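Local coordinates for protein thiamine pyrophosphokinase (Saccharomyces cerevisiae, PDB 1IG0) that transfers a diphosphate group from ATP to thiamine, forming thiamine diphosphate and AMP, and acts as a homodimer, at residues Y123-T128 with T199-T204. Sequence-based numbering, arbitrary orientation.
With VIB (3-(4-amino-2-methyl-pyrimidin-5-ylmethyl)-5-(2-hydroxy-ethyl)-4-methyl-thiazol-3-ium), chain D.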
loop_
_atom_site.group_PDB
_atom_site.type_symbol
_atom_site.label_atom_id
_atom_site.label_comp_id
_atom_site.label_asym_id
_atom_site.label_seq_id
_atom_site.Cartn_x
_atom_site.Cartn_y
_atom_site.Cartn_z
ATOM N N TYR B 123 -20.772 1.001 8.822
ATOM C CA TYR B 123 -20.754 1.868 7.651
ATOM C C TYR B 123 -19.689 2.946 7.745
ATOM O O TYR B 123 -19.685 3.904 6.973
ATOM C CB TYR B 123 -22.131 2.491 7.427
ATOM C CG TYR B 123 -23.129 1.495 6.890
ATOM C CD1 TYR B 123 -23.691 0.523 7.719
ATOM C CD2 TYR B 123 -23.467 1.483 5.538
ATOM C CE1 TYR B 123 -24.562 -0.440 7.211
ATOM C CE2 TYR B 123 -24.335 0.524 5.019
ATOM C CZ TYR B 123 -24.878 -0.433 5.860
ATOM O OH TYR B 123 -25.727 -1.388 5.349
ATOM N N SER B 124 -18.788 2.779 8.706
ATOM C CA SER B 124 -17.680 3.698 8.904
ATOM C C SER B 124 -16.529 2.858 9.440
ATOM O O SER B 124 -16.746 1.876 10.148
ATOM C CB SER B 124 -18.041 4.795 9.910
ATOM O OG SER B 124 -18.083 4.288 11.231
ATOM N N THR B 125 -15.306 3.233 9.089
ATOM C CA THR B 125 -14.129 2.502 9.540
ATOM C C THR B 125 -13.760 2.941 10.949
ATOM O O THR B 125 -14.251 3.958 11.442
ATOM C CB THR B 125 -12.933 2.778 8.622
ATOM O OG1 THR B 125 -12.626 4.179 8.656
ATOM C CG2 THR B 125 -13.256 2.356 7.186
ATOM N N ASP B 126 -12.904 2.167 11.607
ATOM C CA ASP B 126 -12.469 2.529 12.945
ATOM C C ASP B 126 -11.670 3.821 12.832
ATOM O O ASP B 126 -11.658 4.637 13.751
ATOM C CB ASP B 126 -11.595 1.432 13.554
ATOM C CG ASP B 126 -12.385 0.190 13.916
ATOM O OD1 ASP B 126 -13.504 0.328 14.454
ATOM O OD2 ASP B 126 -11.878 -0.924 13.677
ATOM N N PHE B 127 -11.008 4.005 11.693
ATOM C CA PHE B 127 -10.211 5.202 11.456
ATOM C C PHE B 127 -11.117 6.433 11.512
ATOM O O PHE B 127 -10.817 7.402 12.207
ATOM C CB PHE B 127 -9.522 5.117 10.089
ATOM C CG PHE B 127 -8.297 5.984 9.968
ATOM C CD1 PHE B 127 -7.090 5.440 9.538
ATOM C CD2 PHE B 127 -8.343 7.337 10.288
ATOM C CE1 PHE B 127 -5.949 6.230 9.428
ATOM C CE2 PHE B 127 -7.206 8.135 10.181
ATOM C CZ PHE B 127 -6.007 7.581 9.751
ATOM N N THR B 128 -12.226 6.388 10.781
ATOM C CA THR B 128 -13.164 7.506 10.768
ATOM C C THR B 128 -13.743 7.726 12.160
ATOM O O THR B 128 -13.955 8.863 12.577
ATOM C CB THR B 128 -14.315 7.267 9.772
ATOM O OG1 THR B 128 -13.784 7.207 8.443
ATOM C CG2 THR B 128 -15.335 8.396 9.851
ATOM N N THR B 199 -4.932 -0.404 3.816
ATOM C CA THR B 199 -3.846 0.480 3.437
ATOM C C THR B 199 -4.469 1.545 2.549
ATOM O O THR B 199 -4.203 2.732 2.711
ATOM C CB THR B 199 -2.760 -0.258 2.642
ATOM O OG1 THR B 199 -1.996 -1.081 3.531
ATOM C CG2 THR B 199 -1.839 0.739 1.945
ATOM N N VAL B 200 -5.316 1.112 1.620
ATOM C CA VAL B 200 -5.977 2.041 0.713
ATOM C C VAL B 200 -6.877 3.007 1.477
ATOM O O VAL B 200 -6.899 4.202 1.181
ATOM C CB VAL B 200 -6.820 1.301 -0.352
ATOM C CG1 VAL B 200 -7.563 2.308 -1.223
ATOM C CG2 VAL B 200 -5.915 0.430 -1.215
ATOM N N HIS B 201 -7.622 2.502 2.458
ATOM C CA HIS B 201 -8.487 3.379 3.233
ATOM C C HIS B 201 -7.636 4.422 3.943
ATOM O O HIS B 201 -8.001 5.595 4.002
ATOM C CB HIS B 201 -9.288 2.614 4.283
ATOM C CG HIS B 201 -10.107 3.509 5.159
ATOM N ND1 HIS B 201 -11.190 4.220 4.687
ATOM C CD2 HIS B 201 -9.960 3.866 6.458
ATOM C CE1 HIS B 201 -11.673 4.977 5.656
ATOM N NE2 HIS B 201 -10.946 4.781 6.740
ATOM N N SER B 202 -6.506 3.990 4.493
ATOM C CA SER B 202 -5.614 4.912 5.184
ATOM C C SER B 202 -5.227 6.048 4.246
ATOM O O SER B 202 -5.106 7.200 4.665
ATOM C CB SER B 202 -4.358 4.185 5.667
ATOM O OG SER B 202 -4.658 3.334 6.761
ATOM N N ILE B 203 -5.043 5.726 2.970
ATOM C CA ILE B 203 -4.676 6.742 1.994
ATOM C C ILE B 203 -5.833 7.703 1.729
ATOM O O ILE B 203 -5.616 8.901 1.561
ATOM C CB ILE B 203 -4.220 6.110 0.659
ATOM C CG1 ILE B 203 -2.940 5.297 0.882
ATOM C CG2 ILE B 203 -3.982 7.199 -0.380
ATOM C CD1 ILE B 203 -1.806 6.088 1.499
ATOM N N THR B 204 -7.059 7.187 1.692
ATOM C CA THR B 204 -8.214 8.050 1.454
ATOM C C THR B 204 -8.311 9.125 2.538
ATOM O O THR B 204 -8.711 10.258 2.263
ATOM C CB THR B 204 -9.547 7.259 1.436
ATOM O OG1 THR B 204 -9.835 6.752 2.746
ATOM C CG2 THR B 204 -9.462 6.108 0.453
HETATM C CM2 VIB D . -20.128 -0.281 -0.040
HETATM N N4A VIB D . -20.810 -0.856 4.836
HETATM C CM4 VIB D . -17.527 -3.722 7.635
HETATM O O1 VIB D . -13.846 -0.713 8.686
HETATM C C7 VIB D . -14.450 -1.914 9.168
HETATM C C6 VIB D . -15.973 -1.694 9.338
HETATM C C2 VIB D . -17.403 -0.571 5.893
HETATM S S1 VIB D . -16.468 0.224 7.194
HETATM C C5 VIB D . -16.590 -1.396 7.976
HETATM C C4 VIB D . -17.276 -2.281 7.209
HETATM N N3 VIB D . -17.691 -1.780 6.101
HETATM C C7A VIB D . -18.467 -2.555 5.089
HETATM C C4A VIB D . -20.055 -1.143 3.680
HETATM N N3A VIB D . -20.450 -0.596 2.442
HETATM C C2A VIB D . -19.710 -0.866 1.280
HETATM N N1A VIB D . -18.571 -1.687 1.361
HETATM C C6A VIB D . -18.170 -2.237 2.596
HETATM C C5A VIB D . -18.908 -1.968 3.763
#
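The side chains of T125 and H201 meet tip to tip, and between them they make most of this buried contact. The methyl CG2 of T125 sits over the centre of one face of the imidazole, 3.5 Å from the ring centroid and 15° off its normal, a CH-pi contact. The other branch of the same side chain brings OG1 to 2.6 Å from H201 NE2. With CG anti to its backbone N (chi1 176°), H201 starts out toward T125 from helix 196-212. At the ring's edge, in its plane, lies F127 CB, 3.7 Å from H201 NE2. T125 is also the N-cap of helix 126-139: its OG1, set between backbone N and carbonyl carbon, accepts a nearly straight hydrogen bond from T128 N (3.1 Å, 165°), so the oxygen beside H201 NE2 also caps the first turn of the helix. Both helices belong to the catalytic domain, and the F127 side chain packs on L44 and on L218 and Y220 of strand 216-221; S202 OG, 4.1 Å from F127 CE1, is hydrogen-bonded to G191 O. On the thiamine side, T125 CA lies 3.3 Å from O1 of the substrate's hydroxyethyl arm, and the amino N4A lies over one face of the Y123 ring, offset toward its rim. The second subunit contributes to the pocket: its W270 packs edge-to-face with Y123, and its S285 OG hydrogen-bonds the thiamine.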